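Local coordinates for protein tumor necrosis factor ligand superfamily member 13 (Mus musculus, PDB 1U5Y) that acts as a homotrimeric cytokine of the tumor necrosis factor family, binding the receptors TACI and BCMA through its TNF homology domain, the domain that makes up this chain, at residues A[8-13]-A[28-33]; A[57-62]-A[124-129]. All coordinates share one frame; numbering follows the deposited sequence.

Interaction 1 (A[8-13]-A[28-33]); sequences LHLVPV and WQPVLR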
# COMPACT_ATOMS: atom_id res chain seq x y z
N LEU A 8 4.80 -15.44 0.52
CA LEU A 8 5.40 -15.43 1.82
C LEU A 8 4.95 -14.17 2.55
O LEU A 8 5.03 -13.06 2.01
CB LEU A 8 6.92 -15.45 1.66
CG LEU A 8 7.75 -15.78 2.90
CD1 LEU A 8 7.51 -17.20 3.36
CD2 LEU A 8 9.20 -15.55 2.56
N HIS A 9 4.45 -14.34 3.77
CA HIS A 9 4.14 -13.22 4.62
C HIS A 9 4.91 -13.43 5.89
O HIS A 9 4.82 -14.48 6.50
CB HIS A 9 2.65 -13.13 4.89
CG HIS A 9 2.24 -11.95 5.73
ND1 HIS A 9 1.77 -10.77 5.18
CD2 HIS A 9 2.19 -11.78 7.07
CE1 HIS A 9 1.47 -9.92 6.15
NE2 HIS A 9 1.69 -10.52 7.30
N LEU A 10 5.65 -12.39 6.29
CA LEU A 10 6.58 -12.47 7.41
C LEU A 10 6.22 -11.42 8.46
O LEU A 10 5.72 -10.33 8.15
CB LEU A 10 8.03 -12.26 6.95
CG LEU A 10 8.58 -13.09 5.78
CD1 LEU A 10 9.70 -12.34 5.06
CD2 LEU A 10 9.08 -14.44 6.23
N VAL A 11 6.44 -11.78 9.72
CA VAL A 11 6.22 -10.88 10.84
C VAL A 11 7.45 -10.92 11.76
O VAL A 11 8.22 -11.86 11.69
CB VAL A 11 4.98 -11.29 11.64
CG1 VAL A 11 3.75 -11.13 10.80
CG2 VAL A 11 5.11 -12.71 12.20
N PRO A 12 7.62 -9.92 12.63
CA PRO A 12 8.82 -9.84 13.46
C PRO A 12 8.92 -10.91 14.54
O PRO A 12 7.89 -11.31 15.10
CB PRO A 12 8.68 -8.47 14.13
CG PRO A 12 7.69 -7.75 13.31
CD PRO A 12 6.72 -8.78 12.87
N VAL A 13 10.13 -11.37 14.83
CA VAL A 13 10.40 -12.07 16.08
C VAL A 13 11.14 -11.09 17.03
O VAL A 13 10.76 -10.98 18.19
CB VAL A 13 11.14 -13.45 15.89
CG1 VAL A 13 12.32 -13.37 14.93
CG2 VAL A 13 11.61 -14.02 17.25
N TRP A 28 12.97 -11.80 10.90
CA TRP A 28 11.63 -12.24 10.44
C TRP A 28 11.30 -13.71 10.70
O TRP A 28 12.18 -14.56 10.75
CB TRP A 28 11.49 -11.97 8.96
CG TRP A 28 11.62 -10.54 8.59
CD1 TRP A 28 12.70 -9.94 8.04
CD2 TRP A 28 10.63 -9.52 8.74
NE1 TRP A 28 12.44 -8.61 7.83
CE2 TRP A 28 11.18 -8.32 8.25
CE3 TRP A 28 9.33 -9.49 9.26
CZ2 TRP A 28 10.48 -7.12 8.25
CZ3 TRP A 28 8.63 -8.31 9.25
CH2 TRP A 28 9.21 -7.13 8.76
N GLN A 29 10.00 -13.99 10.86
CA GLN A 29 9.46 -15.36 10.89
C GLN A 29 8.26 -15.51 9.93
O GLN A 29 7.37 -14.66 9.90
CB GLN A 29 9.04 -15.78 12.31
CG GLN A 29 8.08 -14.79 12.98
CD GLN A 29 7.54 -15.27 14.31
OE1 GLN A 29 7.31 -16.47 14.50
NE2 GLN A 29 7.35 -14.34 15.24
N PRO A 30 8.21 -16.62 9.19
CA PRO A 30 7.12 -16.85 8.23
C PRO A 30 5.82 -17.24 8.94
O PRO A 30 5.89 -18.10 9.78
CB PRO A 30 7.63 -18.04 7.42
CG PRO A 30 8.53 -18.81 8.40
CD PRO A 30 9.16 -17.74 9.24
N VAL A 31 4.68 -16.60 8.64
CA VAL A 31 3.37 -17.07 9.15
C VAL A 31 2.45 -17.66 8.04
O VAL A 31 1.49 -18.35 8.34
CB VAL A 31 2.62 -16.00 10.01
CG1 VAL A 31 3.34 -15.77 11.34
CG2 VAL A 31 2.43 -14.71 9.27
N LEU A 32 2.80 -17.40 6.79
CA LEU A 32 2.16 -18.00 5.61
C LEU A 32 3.19 -18.23 4.50
O LEU A 32 4.00 -17.35 4.16
CB LEU A 32 1.06 -17.08 5.06
CG LEU A 32 0.28 -17.61 3.84
CD1 LEU A 32 -0.47 -18.89 4.20
CD2 LEU A 32 -0.68 -16.57 3.27
N ARG A 33 3.13 -19.42 3.91
CA ARG A 33 4.01 -19.79 2.84
C ARG A 33 3.34 -20.77 1.88
O ARG A 33 2.76 -21.76 2.30
CB ARG A 33 5.26 -20.43 3.44
CG ARG A 33 6.32 -20.90 2.43
CD ARG A 33 7.52 -21.58 3.08
NE ARG A 33 7.17 -22.15 4.39
CZ ARG A 33 7.62 -21.73 5.58
NH1 ARG A 33 8.48 -20.72 5.65
NH2 ARG A 33 7.22 -22.32 6.70
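Val11 and Gln29 grip each other through both backbone groups, Val11 N to Gln29 O at 3.0 Å and Gln29 N to Val11 O at 2.9 Å, making a hydrogen-bonded antiparallel pair. Beyond the Leu10-Pro30 pair the register slips by one in a classic beta bulge, with Val31 and Leu32 opposite His9, whose O accepts from Val31 N (3.0 Å) while its N donates to Leu32 O (3.1 Å). The extra residue sends Val31 across Val11 at about a right angle, CG1 against Val11 CG2 at 3.6 Å, and brings its CG2 to the edge of the imidazole. The Gln29 side chain leaves between backbone N and carbonyl carbon (chi1 53°) and runs extended, carrying NE2 to Pro12 O at 3.1 Å, above the carbonyl plane and off the lone pairs. The Trp28 indole swings back along the first strand, Leu10 CB 3.8 Å from CE3 and its edge toward Val11 (CE3 to Val11 C 3.4 Å); Leu135 packs on both. Tyr56 OH bonds His9 ND1, and the ring meets Phe134 and, on a second subunit, Phe107. Gln29 thus adds a side-chain bond one residue beyond its backbone pair, and flat, polar His9 suits a subunit interface.

Interaction 2 (A[57-62]-A[124-129]); sequences SQVLFH and AKLSLS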
# COMPACT_ATOMS: atom_id res chain seq x y z
N SER A 57 5.91 -4.00 2.32
CA SER A 57 6.53 -3.77 3.63
C SER A 57 5.66 -2.78 4.39
O SER A 57 5.29 -1.73 3.87
CB SER A 57 7.93 -3.19 3.46
OG SER A 57 8.53 -2.85 4.70
N GLN A 58 5.31 -3.11 5.62
CA GLN A 58 4.84 -2.13 6.57
C GLN A 58 5.72 -2.20 7.81
O GLN A 58 6.06 -3.29 8.26
CB GLN A 58 3.41 -2.43 6.97
CG GLN A 58 2.85 -1.43 7.99
CD GLN A 58 1.37 -1.46 8.06
OE1 GLN A 58 0.69 -1.15 7.07
NE2 GLN A 58 0.85 -1.85 9.21
N VAL A 59 6.10 -1.04 8.34
CA VAL A 59 6.70 -0.93 9.67
C VAL A 59 5.89 0.06 10.50
O VAL A 59 5.50 1.11 10.00
CB VAL A 59 8.17 -0.48 9.60
CG1 VAL A 59 8.79 -0.50 10.98
CG2 VAL A 59 8.99 -1.37 8.66
N LEU A 60 5.64 -0.29 11.76
CA LEU A 60 4.92 0.56 12.71
C LEU A 60 5.92 1.20 13.67
O LEU A 60 6.55 0.51 14.47
CB LEU A 60 3.85 -0.23 13.47
CG LEU A 60 3.24 0.47 14.69
CD1 LEU A 60 2.58 1.77 14.29
CD2 LEU A 60 2.24 -0.46 15.41
N PHE A 61 6.05 2.52 13.59
CA PHE A 61 7.09 3.25 14.32
C PHE A 61 6.54 3.91 15.58
O PHE A 61 5.43 4.43 15.57
CB PHE A 61 7.66 4.35 13.43
CG PHE A 61 8.38 3.83 12.24
CD1 PHE A 61 7.71 3.63 11.05
CD2 PHE A 61 9.73 3.51 12.32
CE1 PHE A 61 8.38 3.15 9.94
CE2 PHE A 61 10.40 3.01 11.22
CZ PHE A 61 9.73 2.84 10.02
N HIS A 62 7.34 3.87 16.64
CA HIS A 62 7.06 4.58 17.90
C HIS A 62 8.14 5.63 18.24
O HIS A 62 8.18 6.11 19.37
CB HIS A 62 6.95 3.57 19.06
CG HIS A 62 5.82 2.59 18.94
ND1 HIS A 62 4.55 2.95 18.52
CD2 HIS A 62 5.76 1.26 19.20
CE1 HIS A 62 3.77 1.88 18.52
NE2 HIS A 62 4.48 0.84 18.92
N ALA A 124 16.02 1.81 16.62
CA ALA A 124 14.74 2.33 16.22
C ALA A 124 13.66 1.59 16.98
O ALA A 124 13.73 0.37 17.14
CB ALA A 124 14.56 2.16 14.72
N LYS A 125 12.66 2.34 17.43
CA LYS A 125 11.57 1.85 18.26
C LYS A 125 10.48 1.27 17.39
O LYS A 125 9.45 1.90 17.14
CB LYS A 125 11.01 2.99 19.11
CG LYS A 125 12.07 3.76 19.89
CD LYS A 125 11.50 4.48 21.10
CE LYS A 125 12.60 4.83 22.08
NZ LYS A 125 13.15 3.63 22.78
N LEU A 126 10.69 0.05 16.92
CA LEU A 126 9.81 -0.55 15.92
C LEU A 126 8.87 -1.51 16.63
O LEU A 126 9.30 -2.19 17.54
CB LEU A 126 10.62 -1.32 14.89
CG LEU A 126 11.70 -0.52 14.18
CD1 LEU A 126 12.45 -1.41 13.19
CD2 LEU A 126 11.09 0.71 13.48
N SER A 127 7.61 -1.55 16.23
CA SER A 127 6.67 -2.48 16.85
C SER A 127 6.95 -3.89 16.33
O SER A 127 7.25 -4.08 15.16
CB SER A 127 5.23 -2.09 16.56
OG SER A 127 4.33 -2.99 17.17
N LEU A 128 6.86 -4.86 17.23
CA LEU A 128 6.96 -6.28 16.89
C LEU A 128 5.59 -6.88 16.60
O LEU A 128 5.49 -8.05 16.21
CB LEU A 128 7.60 -7.07 18.05
CG LEU A 128 9.01 -6.61 18.41
CD1 LEU A 128 9.54 -7.30 19.66
CD2 LEU A 128 9.94 -6.85 17.23
N SER A 129 4.54 -6.09 16.83
CA SER A 129 3.17 -6.52 16.57
C SER A 129 3.04 -7.03 15.14
O SER A 129 3.35 -6.31 14.20
CB SER A 129 2.19 -5.37 16.77
OG SER A 129 0.97 -5.67 16.14
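Phe61 and Leu126 form a single backbone bridge, with Ser127 N donating to Leu60 O (2.9 Å, 165° at the hydrogen) and His62 N to Lys125 O (2.9 Å), both arriving nearly in line with the C=O bond, the one from His62 somewhat bent at its hydrogen (155°). Inward, Leu126 CD2 fills the angle between Val59 and Phe61: it lies 3.6 Å from Val59 CG1 and obliquely against the ring, 3.3 Å from Phe61 CE2, a tight approach. Val59 CG1 itself rests on one face of that ring, offset toward the rim. Ile119 touches both Phe61 and Leu126, so branched and aromatic side chains together fill this part of the core. On the other side Leu60 CD2 meets Ser127 CB at 3.6 Å. With chi1 at -180° Ser127 turns OG beside its own carbonyl carbon, where it accepts from Ser129 N at 3.1 Å, an ST turn that bends the loop just after the bridge. Lys125, centre of an inverse gamma turn, sets CB against His62 CB but leads its amine away. His62 ND1 bonds Ala97 O. Two backbone bonds with an apolar plug beneath thus fasten an irregular loop to the end of strand 51-61, while serine supplies the small, polar group that shapes its turn.

How the interactions relate
From the N terminus, interaction 1 comes first: strand 7-16 turns back through a short connection and strand 24-34 closes the hairpin. Only later does the chain enter strand 51-61, and interaction 2 closes a far longer loop of 61 intervening residues when segment 124-129 returns to the end of that strand. The two closures follow in series, neither nesting nor crossing. They meet where Pro12 packs on the loop, its CD 3.6 Å from Leu128 O. Strand 134-139, which follows that loop, pairs with both 7-16 and 51-61, so the hairpin and strand 51-61, to which the loop is fastened, belong to one antiparallel sheet of the TNF homology domain, and both contacts also touch the second subunit.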